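Local coordinates for Non-fluorescent flavoprotein (Photobacterium phosphoreum, PDB 1FVP), which binds two FMN molecules per subunit, each carrying a covalently attached myristate, and is a homodimeric relative of bacterial luciferase, at residues Asp83-Ala89 against Ser113-Lys119; His131-Asn135 against Ser203-Lys209; Lys142-Lys146 against Ile165-Gln170. All blocks are in the same frame, centred on the assembly; numbering follows the deposited sequence.

Contact 1: Asp83-Ala89 against Ser113-Lys119; sequences DIAAKYA and SASKYNK. With FMA (6-(3-tetradecanoic acid) flavine mononucleotide), chain C.
Ala86 and Ala114 bring helices 80-87 and 100-116 together at their C-terminal ends, their CA atoms 4.8 Å apart, with Asp83 beside Ser113 on one flank of this approach and Lys87 beside Tyr117 on the other. The two helices belong to the helical layer of a luciferase-type beta/alpha fold, and they illustrate how a single carboxylate can tie one helix to several side chains at the end of the next. Asp83 extends its CG anti to the backbone N (chi1 175°), which carries both oxygens across to the 113-119 side. OD1 receives Tyr117 OH through its syn lone pair at 2.7 Å, lying near the plane of the phenol ring at its edge although the carboxylate and ring planes stand 80° apart. OD2 is met from well above the carboxylate plane by Ser113 OG, also at 2.7 Å, while Lys116 NZ adds a weak salt bridge to the same oxygen at 3.4 Å. The Tyr117 ring is sandwiched by aliphatic carbon: Lys116 CG lies over one face, and Lys87 CB makes a CH-pi contact on the opposite one, 4.0 Å from the ring centroid and only 6° off its normal. Between the helices, Ala86 CB settles against Ser113 CB and the backbone N of Ala114. A Schellman motif with Asn118 as its C-prime residue ends the second helix, Lys119 N bonding to Ala114 O at 2.9 Å; CG and CD of Lys119 rest against Ala89 CB. The other side of helix 80-87 and the residue after it serve the flavin pocket. Ile84 CG2 packs on the flavin ring at C7, and Tyr88 OH donates a 2.8 Å hydrogen bond to O2' of the myristate carboxylate.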
loop_
_atom_site.group_PDB
_atom_site.type_symbol
_atom_site.label_atom_id
_atom_site.label_comp_id
_atom_site.label_asym_id
_atom_site.label_seq_id
_atom_site.Cartn_x
_atom_site.Cartn_y
_atom_site.Cartn_z
ATOM N N ASP A 83 -15.306 12.533 -7.777
ATOM C CA ASP A 83 -15.635 13.080 -9.123
ATOM C C ASP A 83 -14.346 12.932 -9.949
ATOM O O ASP A 83 -14.268 12.206 -10.949
ATOM C CB ASP A 83 -16.165 14.489 -8.940
ATOM C CG ASP A 83 -16.436 15.256 -10.220
ATOM O OD1 ASP A 83 -15.454 15.590 -10.906
ATOM O OD2 ASP A 83 -17.642 15.497 -10.479
ATOM N N ILE A 84 -13.322 13.594 -9.425
ATOM C CA ILE A 84 -11.987 13.587 -9.999
ATOM C C ILE A 84 -11.528 12.191 -10.411
ATOM O O ILE A 84 -10.869 12.037 -11.458
ATOM C CB ILE A 84 -10.929 14.222 -9.026
ATOM C CG1 ILE A 84 -11.355 15.666 -8.709
ATOM C CG2 ILE A 84 -9.509 14.149 -9.624
ATOM C CD1 ILE A 84 -10.491 16.366 -7.625
ATOM N N ALA A 85 -11.823 11.219 -9.589
ATOM C CA ALA A 85 -11.410 9.830 -9.860
ATOM C C ALA A 85 -12.058 9.274 -11.126
ATOM O O ALA A 85 -11.471 8.375 -11.774
ATOM C CB ALA A 85 -11.681 8.995 -8.609
ATOM N N ALA A 86 -13.243 9.798 -11.442
ATOM C CA ALA A 86 -14.007 9.359 -12.621
ATOM C C ALA A 86 -13.221 9.751 -13.874
ATOM O O ALA A 86 -13.048 8.994 -14.837
ATOM C CB ALA A 86 -15.381 9.990 -12.651
ATOM N N LYS A 87 -12.768 10.990 -13.767
ATOM C CA LYS A 87 -11.953 11.629 -14.810
ATOM C C LYS A 87 -10.919 10.642 -15.327
ATOM O O LYS A 87 -10.963 10.317 -16.538
ATOM C CB LYS A 87 -11.331 12.892 -14.258
ATOM C CG LYS A 87 -10.800 13.832 -15.328
ATOM C CD LYS A 87 -10.716 15.253 -14.772
ATOM C CE LYS A 87 -10.282 16.216 -15.880
ATOM N NZ LYS A 87 -9.457 17.291 -15.261
ATOM N N TYR A 88 -10.036 10.135 -14.466
ATOM C CA TYR A 88 -9.040 9.168 -14.959
ATOM C C TYR A 88 -9.486 7.714 -14.886
ATOM O O TYR A 88 -8.612 6.831 -15.097
ATOM C CB TYR A 88 -7.685 9.344 -14.280
ATOM C CG TYR A 88 -7.173 10.757 -14.279
ATOM C CD1 TYR A 88 -6.383 11.200 -15.338
ATOM C CD2 TYR A 88 -7.463 11.647 -13.250
ATOM C CE1 TYR A 88 -5.886 12.506 -15.384
ATOM C CE2 TYR A 88 -6.972 12.952 -13.267
ATOM C CZ TYR A 88 -6.186 13.369 -14.335
ATOM O OH TYR A 88 -5.677 14.631 -14.419
ATOM N N ALA A 89 -10.746 7.438 -14.610
ATOM C CA ALA A 89 -11.284 6.082 -14.534
ATOM C C ALA A 89 -10.831 5.201 -13.381
ATOM O O ALA A 89 -11.165 3.987 -13.396
ATOM C CB ALA A 89 -11.016 5.360 -15.871
ATOM N N SER A 113 -20.296 11.042 -12.773
ATOM C CA SER A 113 -19.084 11.728 -13.251
ATOM C C SER A 113 -18.605 10.933 -14.459
ATOM O O SER A 113 -18.443 11.509 -15.550
ATOM C CB SER A 113 -18.020 11.926 -12.211
ATOM O OG SER A 113 -18.321 13.018 -11.369
ATOM N N ALA A 114 -18.411 9.646 -14.258
ATOM C CA ALA A 114 -17.962 8.770 -15.364
ATOM C C ALA A 114 -18.705 9.205 -16.630
ATOM O O ALA A 114 -18.083 9.394 -17.689
ATOM C CB ALA A 114 -18.232 7.322 -15.042
ATOM N N SER A 115 -20.013 9.379 -16.468
ATOM C CA SER A 115 -20.865 9.821 -17.583
ATOM C C SER A 115 -20.261 11.077 -18.226
ATOM O O SER A 115 -19.840 11.076 -19.378
ATOM C CB SER A 115 -22.294 10.117 -17.141
ATOM O OG SER A 115 -23.106 10.416 -18.269
ATOM N N LYS A 116 -20.256 12.114 -17.431
ATOM C CA LYS A 116 -19.768 13.452 -17.728
ATOM C C LYS A 116 -18.545 13.429 -18.621
ATOM O O LYS A 116 -18.637 13.821 -19.801
ATOM C CB LYS A 116 -19.510 14.246 -16.452
ATOM C CG LYS A 116 -18.635 15.475 -16.626
ATOM C CD LYS A 116 -18.994 16.569 -15.653
ATOM C CE LYS A 116 -18.941 16.156 -14.206
ATOM N NZ LYS A 116 -17.982 17.076 -13.510
ATOM N N TYR A 117 -17.416 12.977 -18.118
ATOM C CA TYR A 117 -16.154 12.899 -18.868
ATOM C C TYR A 117 -16.250 11.841 -19.964
ATOM O O TYR A 117 -15.252 11.377 -20.541
ATOM C CB TYR A 117 -15.016 12.650 -17.865
ATOM C CG TYR A 117 -14.913 13.602 -16.696
ATOM C CD1 TYR A 117 -14.312 14.858 -16.823
ATOM C CD2 TYR A 117 -15.395 13.279 -15.430
ATOM C CE1 TYR A 117 -14.193 15.740 -15.759
ATOM C CE2 TYR A 117 -15.291 14.148 -14.355
ATOM C CZ TYR A 117 -14.688 15.382 -14.510
ATOM O OH TYR A 117 -14.594 16.228 -13.434
ATOM N N ASN A 118 -17.466 11.443 -20.274
ATOM C CA ASN A 118 -17.811 10.431 -21.274
ATOM C C ASN A 118 -16.818 9.264 -21.201
ATOM O O ASN A 118 -16.420 8.757 -22.262
ATOM C CB ASN A 118 -17.984 11.018 -22.671
ATOM C CG ASN A 118 -19.421 11.232 -23.116
ATOM O OD1 ASN A 118 -20.158 12.123 -22.650
ATOM N ND2 ASN A 118 -19.879 10.397 -24.065
ATOM N N LYS A 119 -16.475 8.879 -19.990
ATOM C CA LYS A 119 -15.549 7.788 -19.667
ATOM C C LYS A 119 -16.264 6.444 -19.691
ATOM O O LYS A 119 -17.490 6.467 -19.439
ATOM C CB LYS A 119 -14.966 7.965 -18.262
ATOM C CG LYS A 119 -13.863 6.958 -17.928
ATOM C CD LYS A 119 -12.698 7.082 -18.901
ATOM C CE LYS A 119 -11.950 8.387 -18.737
ATOM N NZ LYS A 119 -10.574 8.276 -19.281
HETATM N N1 FMA C . -6.907 18.511 -4.532
HETATM C C2 FMA C . -6.331 19.718 -4.628
HETATM O O2 FMA C . -6.390 20.661 -3.927
HETATM N N3 FMA C . -5.469 20.002 -5.771
HETATM C C4 FMA C . -5.267 19.059 -6.701
HETATM O O4 FMA C . -4.571 19.274 -7.655
HETATM C C4A FMA C . -5.890 17.788 -6.574
HETATM N N5 FMA C . -5.713 16.851 -7.462
HETATM C C5A FMA C . -6.238 15.624 -7.421
HETATM C C6 FMA C . -6.029 14.687 -8.421
HETATM C C7 FMA C . -6.576 13.439 -8.288
HETATM C C7M FMA C . -6.382 12.311 -9.352
HETATM C C8 FMA C . -7.392 13.101 -7.147
HETATM C C8M FMA C . -8.022 11.758 -6.983
HETATM C C9 FMA C . -7.607 14.055 -6.178
HETATM C C9A FMA C . -7.084 15.316 -6.270
HETATM N N10 FMA C . -7.252 16.331 -5.316
HETATM C C10 FMA C . -6.734 17.558 -5.373
HETATM C C1B FMA C . -8.200 16.058 -4.215
HETATM C C2B FMA C . -8.129 15.994 -2.696
HETATM O O2B FMA C . -8.902 14.835 -2.390
HETATM C C3B FMA C . -8.847 17.226 -2.151
HETATM O "O3'" FMA C . -8.066 18.343 -2.349
HETATM C C4B FMA C . -9.198 17.087 -0.669
HETATM O "O4'" FMA C . -10.030 15.882 -0.537
HETATM C C5B FMA C . -9.931 18.346 -0.169
HETATM O "O5'" FMA C . -11.389 18.176 -0.645
HETATM P P FMA C . -12.586 17.567 0.193
HETATM O O1P FMA C . -12.686 16.157 -0.487
HETATM O O2P FMA C . -12.093 17.468 1.552
HETATM O O3P FMA C . -13.666 18.421 0.119
HETATM C "C1'" FMA C . -6.431 16.606 -11.268
HETATM O "O1'" FMA C . -7.401 17.463 -11.371
HETATM O "O2'" FMA C . -5.789 16.384 -12.298
HETATM C "C2'" FMA C . -5.800 16.477 -9.920
HETATM C "C3'" FMA C . -5.196 15.094 -9.583
HETATM C "C4'" FMA C . -3.737 15.203 -9.318
HETATM C "C5'" FMA C . -2.924 13.919 -9.348
HETATM C "C6'" FMA C . -1.597 14.191 -8.688
HETATM C "C7'" FMA C . -0.610 13.060 -8.940
HETATM C "C8'" FMA C . 0.636 13.189 -8.151
HETATM C "C9'" FMA C . 1.727 12.143 -8.383
HETATM C C11 FMA C . 1.210 10.769 -8.003
HETATM C C12 FMA C . 0.623 9.957 -9.116
HETATM C C13 FMA C . -0.343 8.878 -8.752
HETATM C C14 FMA C . 0.322 7.585 -8.332
HETATM C C15 FMA C . -0.370 6.360 -8.872
#

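Contact 2: His131-Asn135 against Ser203-Lys209; sequences HVNVN and SMQDQNK. With FMA (6-(3-tetradecanoic acid) flavine mononucleotide), chain D.
Ser203 sits opposite Val132 and Asn133 where strand 126-134 runs out in the luciferase-type, barrel-like beta/alpha fold, and the loop following strand 195-199 packs against this strand end before entering helix 207-227. Ser203 directs its CB toward the strand; OG lies 3.0 Å from Val132 O, with Asn133 CB alongside. Met204 carries much of the packing. Its side chain and that of Asn133 run antiparallel alongside each other, with Met204 CG 3.8 Å from Asn133 CA and SD 3.8 Å from Val134 N, while the terminal CE turns to Val132 CG1 at 4.3 Å. The chain turns away from the strand at Gln205, whose backbone N is hydrogen-bonded to Glu144 OE2 of helix 138-155. Asp206, the centre of an inverse gamma turn, then takes the N-cap position, its OD1 accepting a weak capping bond from Lys209 N at 3.4 Å. Through that first turn the helix presents Lys209 to the strand again. The lysine chain bends at chi3 (54°) and lays CD and CE across Val134 O, ending with NZ 3.3 Å from Asn135 CB; NZ is also near Val134 O but is not directed for a hydrogen bond, and its ion pair with Glu144 is long and weak. A buried strand can thus use its backbone and polar side chains for a neighbouring loop while its valines serve a ligand. Val132 and Val134 line the flavin's fatty tail near its end, where Val132 CG2 lies 3.5 Å from C13 and Val134 CG2 approaches C14 at 3.5 Å.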
loop_
_atom_site.group_PDB
_atom_site.type_symbol
_atom_site.label_atom_id
_atom_site.label_comp_id
_atom_site.label_asym_id
_atom_site.label_seq_id
_atom_site.Cartn_x
_atom_site.Cartn_y
_atom_site.Cartn_z
ATOM N N HIS A 131 -15.243 -4.320 8.480
ATOM C CA HIS A 131 -14.789 -4.730 9.793
ATOM C C HIS A 131 -15.509 -5.980 10.272
ATOM O O HIS A 131 -16.347 -5.819 11.181
ATOM C CB HIS A 131 -15.068 -3.628 10.874
ATOM C CG HIS A 131 -13.784 -3.137 11.430
ATOM N ND1 HIS A 131 -13.305 -1.861 11.411
ATOM C CD2 HIS A 131 -12.817 -3.893 12.026
ATOM C CE1 HIS A 131 -12.107 -1.851 11.992
ATOM N NE2 HIS A 131 -11.778 -3.058 12.361
ATOM N N VAL A 132 -15.257 -7.148 9.744
ATOM C CA VAL A 132 -15.928 -8.380 10.196
ATOM C C VAL A 132 -15.676 -8.719 11.664
ATOM O O VAL A 132 -14.643 -8.377 12.279
ATOM C CB VAL A 132 -15.459 -9.541 9.289
ATOM C CG1 VAL A 132 -15.696 -10.917 9.863
ATOM C CG2 VAL A 132 -16.131 -9.441 7.928
ATOM N N ASN A 133 -16.639 -9.442 12.213
ATOM C CA ASN A 133 -16.606 -9.942 13.608
ATOM C C ASN A 133 -17.700 -11.011 13.678
ATOM O O ASN A 133 -18.839 -10.583 13.814
ATOM C CB ASN A 133 -16.775 -8.856 14.648
ATOM C CG ASN A 133 -16.799 -9.409 16.053
ATOM O OD1 ASN A 133 -17.388 -10.460 16.257
ATOM N ND2 ASN A 133 -16.175 -8.755 17.021
ATOM N N VAL A 134 -17.318 -12.256 13.597
ATOM C CA VAL A 134 -18.275 -13.369 13.607
ATOM C C VAL A 134 -18.369 -14.125 14.917
ATOM O O VAL A 134 -17.385 -14.745 15.358
ATOM C CB VAL A 134 -17.890 -14.300 12.422
ATOM C CG1 VAL A 134 -18.243 -15.767 12.610
ATOM C CG2 VAL A 134 -18.477 -13.788 11.119
ATOM N N ASN A 135 -19.547 -14.158 15.501
ATOM C CA ASN A 135 -19.737 -14.906 16.780
ATOM C C ASN A 135 -21.161 -15.431 16.760
ATOM O O ASN A 135 -22.110 -14.622 16.638
ATOM C CB ASN A 135 -19.276 -13.974 17.862
ATOM C CG ASN A 135 -19.875 -14.165 19.227
ATOM O OD1 ASN A 135 -19.918 -15.263 19.800
ATOM N ND2 ASN A 135 -20.348 -13.031 19.745
ATOM N N SER A 203 -11.445 -7.278 15.091
ATOM C CA SER A 203 -12.207 -6.831 16.301
ATOM C C SER A 203 -12.229 -8.067 17.184
ATOM O O SER A 203 -12.306 -7.970 18.406
ATOM C CB SER A 203 -13.544 -6.288 15.914
ATOM O OG SER A 203 -13.907 -6.683 14.589
ATOM N N MET A 204 -12.115 -9.194 16.523
ATOM C CA MET A 204 -12.121 -10.567 16.981
ATOM C C MET A 204 -10.910 -10.972 17.818
ATOM O O MET A 204 -9.862 -11.344 17.269
ATOM C CB MET A 204 -12.182 -11.571 15.816
ATOM C CG MET A 204 -13.468 -11.468 15.038
ATOM S SD MET A 204 -13.705 -13.110 14.297
ATOM C CE MET A 204 -13.052 -12.870 12.650
ATOM N N GLN A 205 -11.163 -10.946 19.107
ATOM C CA GLN A 205 -10.174 -11.278 20.123
ATOM C C GLN A 205 -9.837 -12.761 20.166
ATOM O O GLN A 205 -8.641 -13.088 20.246
ATOM C CB GLN A 205 -10.568 -10.804 21.527
ATOM C CG GLN A 205 -10.459 -9.310 21.783
ATOM C CD GLN A 205 -10.963 -8.938 23.164
ATOM O OE1 GLN A 205 -10.699 -9.616 24.165
ATOM N NE2 GLN A 205 -11.717 -7.840 23.244
ATOM N N ASP A 206 -10.812 -13.616 20.151
ATOM C CA ASP A 206 -10.539 -15.072 20.255
ATOM C C ASP A 206 -9.797 -15.590 19.036
ATOM O O ASP A 206 -10.423 -16.227 18.168
ATOM C CB ASP A 206 -11.844 -15.782 20.597
ATOM C CG ASP A 206 -11.699 -17.286 20.676
ATOM O OD1 ASP A 206 -10.623 -17.853 20.401
ATOM O OD2 ASP A 206 -12.734 -17.895 21.034
ATOM N N GLN A 207 -8.498 -15.374 18.981
ATOM C CA GLN A 207 -7.690 -15.798 17.837
ATOM C C GLN A 207 -8.253 -17.045 17.197
ATOM O O GLN A 207 -8.650 -16.960 16.011
ATOM C CB GLN A 207 -6.205 -15.863 18.106
ATOM C CG GLN A 207 -5.444 -14.740 17.419
ATOM C CD GLN A 207 -5.895 -13.367 17.835
ATOM O OE1 GLN A 207 -5.463 -12.789 18.830
ATOM N NE2 GLN A 207 -6.811 -12.780 17.075
ATOM N N ASN A 208 -8.371 -18.153 17.889
ATOM C CA ASN A 208 -8.902 -19.396 17.313
ATOM C C ASN A 208 -10.199 -19.196 16.546
ATOM O O ASN A 208 -10.367 -19.945 15.552
ATOM C CB ASN A 208 -8.984 -20.556 18.308
ATOM C CG ASN A 208 -7.676 -21.346 18.158
ATOM O OD1 ASN A 208 -7.505 -22.071 17.159
ATOM N ND2 ASN A 208 -6.814 -21.113 19.147
ATOM N N LYS A 209 -11.027 -18.277 17.002
ATOM C CA LYS A 209 -12.286 -18.038 16.267
ATOM C C LYS A 209 -11.803 -17.599 14.874
ATOM O O LYS A 209 -11.988 -18.370 13.936
ATOM C CB LYS A 209 -13.196 -16.943 16.744
ATOM C CG LYS A 209 -14.655 -17.118 16.362
ATOM C CD LYS A 209 -15.550 -16.318 17.301
ATOM C CE LYS A 209 -15.206 -14.855 17.411
ATOM N NZ LYS A 209 -16.054 -14.137 18.410
HETATM N N1 FMA D . -22.260 -13.464 -7.289
HETATM C C2 FMA D . -21.157 -13.372 -8.034
HETATM O O2 FMA D . -21.034 -12.925 -9.111
HETATM N N3 FMA D . -19.898 -13.871 -7.497
HETATM C C4 FMA D . -19.837 -14.423 -6.270
HETATM O O4 FMA D . -18.768 -14.830 -5.869
HETATM C C4A FMA D . -21.032 -14.516 -5.491
HETATM N N5 FMA D . -21.084 -15.035 -4.290
HETATM C C5A FMA D . -22.173 -15.154 -3.514
HETATM C C6 FMA D . -22.131 -15.720 -2.243
HETATM C C7 FMA D . -23.300 -15.795 -1.526
HETATM C C7M FMA D . -23.380 -16.404 -0.083
HETATM C C8 FMA D . -24.550 -15.312 -2.062
HETATM C C8M FMA D . -25.846 -15.375 -1.321
HETATM C C9 FMA D . -24.554 -14.760 -3.326
HETATM C C9A FMA D . -23.426 -14.647 -4.084
HETATM N N10 FMA D . -23.363 -14.095 -5.356
HETATM C C10 FMA D . -22.274 -13.990 -6.117
HETATM C C1B FMA D . -24.640 -13.546 -5.996
HETATM C C2B FMA D . -24.406 -12.374 -7.044
HETATM O O2B FMA D . -25.309 -11.394 -6.568
HETATM C C3B FMA D . -24.720 -12.876 -8.435
HETATM O "O3'" FMA D . -24.638 -14.263 -8.506
HETATM C C4B FMA D . -23.871 -12.277 -9.562
HETATM O "O4'" FMA D . -23.990 -10.809 -9.582
HETATM C C5B FMA D . -24.342 -12.811 -10.943
HETATM O "O5'" FMA D . -24.731 -11.562 -11.772
HETATM P P FMA D . -26.065 -11.298 -12.578
HETATM O O1P FMA D . -25.915 -12.372 -13.712
HETATM O O2P FMA D . -27.179 -11.573 -11.693
HETATM O O3P FMA D . -26.094 -9.961 -12.925
HETATM C "C1'" FMA D . -19.729 -18.428 -1.650
HETATM O "O1'" FMA D . -20.523 -18.688 -0.667
HETATM O "O2'" FMA D . -19.022 -19.333 -2.104
HETATM C "C2'" FMA D . -20.249 -17.345 -2.536
HETATM C "C3'" FMA D . -20.825 -16.170 -1.733
HETATM C "C4'" FMA D . -19.762 -15.122 -1.609
HETATM C "C5'" FMA D . -18.879 -15.081 -0.385
HETATM C "C6'" FMA D . -18.693 -13.691 0.173
HETATM C "C7'" FMA D . -17.379 -13.532 0.926
HETATM C "C8'" FMA D . -17.475 -13.193 2.353
HETATM C "C9'" FMA D . -17.455 -11.738 2.787
HETATM C C11 FMA D . -17.923 -11.527 4.195
HETATM C C12 FMA D . -17.598 -12.467 5.297
HETATM C C13 FMA D . -17.989 -12.136 6.698
HETATM C C14 FMA D . -17.581 -13.099 7.767
HETATM C C15 FMA D . -17.778 -14.549 7.427
#

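Contact 3: Lys142-Lys146 against Ile165-Gln170; sequences KEELK and IDSIIQ
Ile169 points its side chain at helix 138-155 and is received by three residues of one turn, Lys142, Leu145 and Lys146. Its two branches divide the work. Ile169 CG2 meets Leu145 CD2 at 3.4 Å and has Lys142 CG at its margin. Ile169 CD1 instead abuts the aliphatic part of Lys146, 3.6 Å from Lys146 CB, where the two chains cross at about a right angle. Lys146 bends at chi3 (-67°), so that its ammonium turns over CD1 to Asp166. There Lys146 NZ forms a salt bridge with Asp166 OD1 at 2.5 Å, entering on the syn side and 22° out of the carboxylate plane. Lower on the same lysine, CG rests against Ile165 CG2, so one chain serves both an apolar and a charged partner. Thr174 of the next strand touches Lys142, Leu145 and Ile169. The axes of the short helical segments 142-146 and 166-170 come within 10.4 Å at an angle of 117°. Both lie in the connection between the parallel strands 126-134 and 174-175, a beta-alpha-beta crossover of the luciferase-type, barrel-like fold in which one helix packs on the next.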
loop_
_atom_site.group_PDB
_atom_site.type_symbol
_atom_site.label_atom_id
_atom_site.label_comp_id
_atom_site.label_asym_id
_atom_site.label_seq_id
_atom_site.Cartn_x
_atom_site.Cartn_y
_atom_site.Cartn_z
ATOM N N LYS A 142 -21.199 -7.774 18.361
ATOM C CA LYS A 142 -21.533 -6.368 18.221
ATOM C C LYS A 142 -21.000 -5.536 19.382
ATOM O O LYS A 142 -20.620 -4.358 19.234
ATOM C CB LYS A 142 -23.046 -6.186 18.155
ATOM C CG LYS A 142 -23.635 -6.410 16.761
ATOM C CD LYS A 142 -25.029 -5.840 16.615
ATOM C CE LYS A 142 -25.205 -4.491 17.293
ATOM N NZ LYS A 142 -26.564 -3.934 17.031
ATOM N N GLU A 143 -21.004 -6.145 20.567
ATOM C CA GLU A 143 -20.494 -5.417 21.741
ATOM C C GLU A 143 -18.977 -5.556 21.725
ATOM O O GLU A 143 -18.341 -4.884 22.543
ATOM C CB GLU A 143 -21.060 -5.760 23.100
ATOM C CG GLU A 143 -22.361 -5.084 23.540
ATOM C CD GLU A 143 -23.622 -5.361 22.769
ATOM O OE1 GLU A 143 -24.434 -6.271 22.904
ATOM O OE2 GLU A 143 -23.841 -4.497 21.874
ATOM N N GLU A 144 -18.447 -6.354 20.814
ATOM C CA GLU A 144 -16.995 -6.548 20.705
ATOM C C GLU A 144 -16.435 -5.584 19.664
ATOM O O GLU A 144 -15.328 -5.047 19.846
ATOM C CB GLU A 144 -16.543 -7.954 20.341
ATOM C CG GLU A 144 -15.325 -8.515 21.038
ATOM C CD GLU A 144 -14.676 -9.793 20.644
ATOM O OE1 GLU A 144 -15.200 -10.764 20.131
ATOM O OE2 GLU A 144 -13.449 -9.838 20.910
ATOM N N LEU A 145 -17.196 -5.358 18.610
ATOM C CA LEU A 145 -16.783 -4.449 17.522
ATOM C C LEU A 145 -16.973 -3.003 17.969
ATOM O O LEU A 145 -16.299 -2.108 17.432
ATOM C CB LEU A 145 -17.465 -4.865 16.236
ATOM C CG LEU A 145 -17.301 -4.093 14.955
ATOM C CD1 LEU A 145 -16.081 -4.542 14.174
ATOM C CD2 LEU A 145 -18.538 -4.323 14.088
ATOM N N LYS A 146 -17.841 -2.809 18.954
ATOM C CA LYS A 146 -18.135 -1.481 19.511
ATOM C C LYS A 146 -17.034 -1.048 20.479
ATOM O O LYS A 146 -17.156 -0.043 21.203
ATOM C CB LYS A 146 -19.491 -1.357 20.185
ATOM C CG LYS A 146 -19.914 0.077 20.501
ATOM C CD LYS A 146 -21.261 0.169 21.188
ATOM C CE LYS A 146 -22.409 -0.250 20.288
ATOM N NZ LYS A 146 -23.736 0.049 20.886
ATOM N N ILE A 165 -22.780 5.117 16.275
ATOM C CA ILE A 165 -21.707 4.157 16.455
ATOM C C ILE A 165 -22.372 2.784 16.195
ATOM O O ILE A 165 -21.672 1.801 15.942
ATOM C CB ILE A 165 -20.899 4.191 17.779
ATOM C CG1 ILE A 165 -19.416 4.570 17.471
ATOM C CG2 ILE A 165 -20.907 2.896 18.632
ATOM C CD1 ILE A 165 -19.216 6.104 17.391
ATOM N N ASP A 166 -23.694 2.832 16.263
ATOM C CA ASP A 166 -24.494 1.620 16.036
ATOM C C ASP A 166 -24.613 1.362 14.537
ATOM O O ASP A 166 -24.434 0.222 14.075
ATOM C CB ASP A 166 -25.805 1.693 16.792
ATOM C CG ASP A 166 -25.723 1.368 18.271
ATOM O OD1 ASP A 166 -25.011 0.453 18.715
ATOM O OD2 ASP A 166 -26.434 2.076 19.030
ATOM N N SER A 167 -24.886 2.404 13.782
ATOM C CA SER A 167 -25.041 2.337 12.317
ATOM C C SER A 167 -23.764 1.864 11.624
ATOM O O SER A 167 -23.833 1.012 10.715
ATOM C CB SER A 167 -25.487 3.690 11.769
ATOM O OG SER A 167 -24.577 4.671 12.262
ATOM N N ILE A 168 -22.627 2.434 12.047
ATOM C CA ILE A 168 -21.354 2.019 11.441
ATOM C C ILE A 168 -21.355 0.489 11.560
ATOM O O ILE A 168 -21.241 -0.174 10.526
ATOM C CB ILE A 168 -20.061 2.610 12.051
ATOM C CG1 ILE A 168 -20.078 4.153 12.016
ATOM C CG2 ILE A 168 -18.795 2.045 11.336
ATOM C CD1 ILE A 168 -18.969 4.794 12.887
ATOM N N ILE A 169 -21.527 0.045 12.802
ATOM C CA ILE A 169 -21.557 -1.395 13.086
ATOM C C ILE A 169 -22.626 -2.079 12.227
ATOM O O ILE A 169 -22.352 -3.118 11.610
ATOM C CB ILE A 169 -21.745 -1.740 14.590
ATOM C CG1 ILE A 169 -20.725 -1.022 15.492
ATOM C CG2 ILE A 169 -21.689 -3.291 14.796
ATOM C CD1 ILE A 169 -21.102 -1.067 17.008
ATOM N N GLN A 170 -23.794 -1.461 12.228
ATOM C CA GLN A 170 -24.939 -1.965 11.454
ATOM C C GLN A 170 -24.549 -2.048 9.972
ATOM O O GLN A 170 -25.090 -2.905 9.245
ATOM C CB GLN A 170 -26.190 -1.136 11.647
ATOM C CG GLN A 170 -26.864 -1.245 12.987
ATOM C CD GLN A 170 -27.578 -2.560 13.218
ATOM O OE1 GLN A 170 -28.297 -3.066 12.348
ATOM N NE2 GLN A 170 -27.357 -3.098 14.422
#

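Overall arrangement
Contact 1 stands apart from the other two, on the opposite side of the chain's centre: its centre is 38 Å from that of contact 2 and 34 Å from that of contact 3. It borders one flavin, whereas contact 2 borders the myristate tail of another, so different flavin sites draw on separate parts of the fold. Contacts 2 and 3 touch directly, and their centres are 13 Å apart. Helix 138-155, which follows strand 126-134, joins them: Gln205 N and Glu144 OE2 are 3.1 Å apart, probably hydrogen-bonded, and Leu145 packs on Ser203 and His131. Contact 3 does not touch the ligand; the Leu145 side chain is about 11 Å from a bound flavin-myristate.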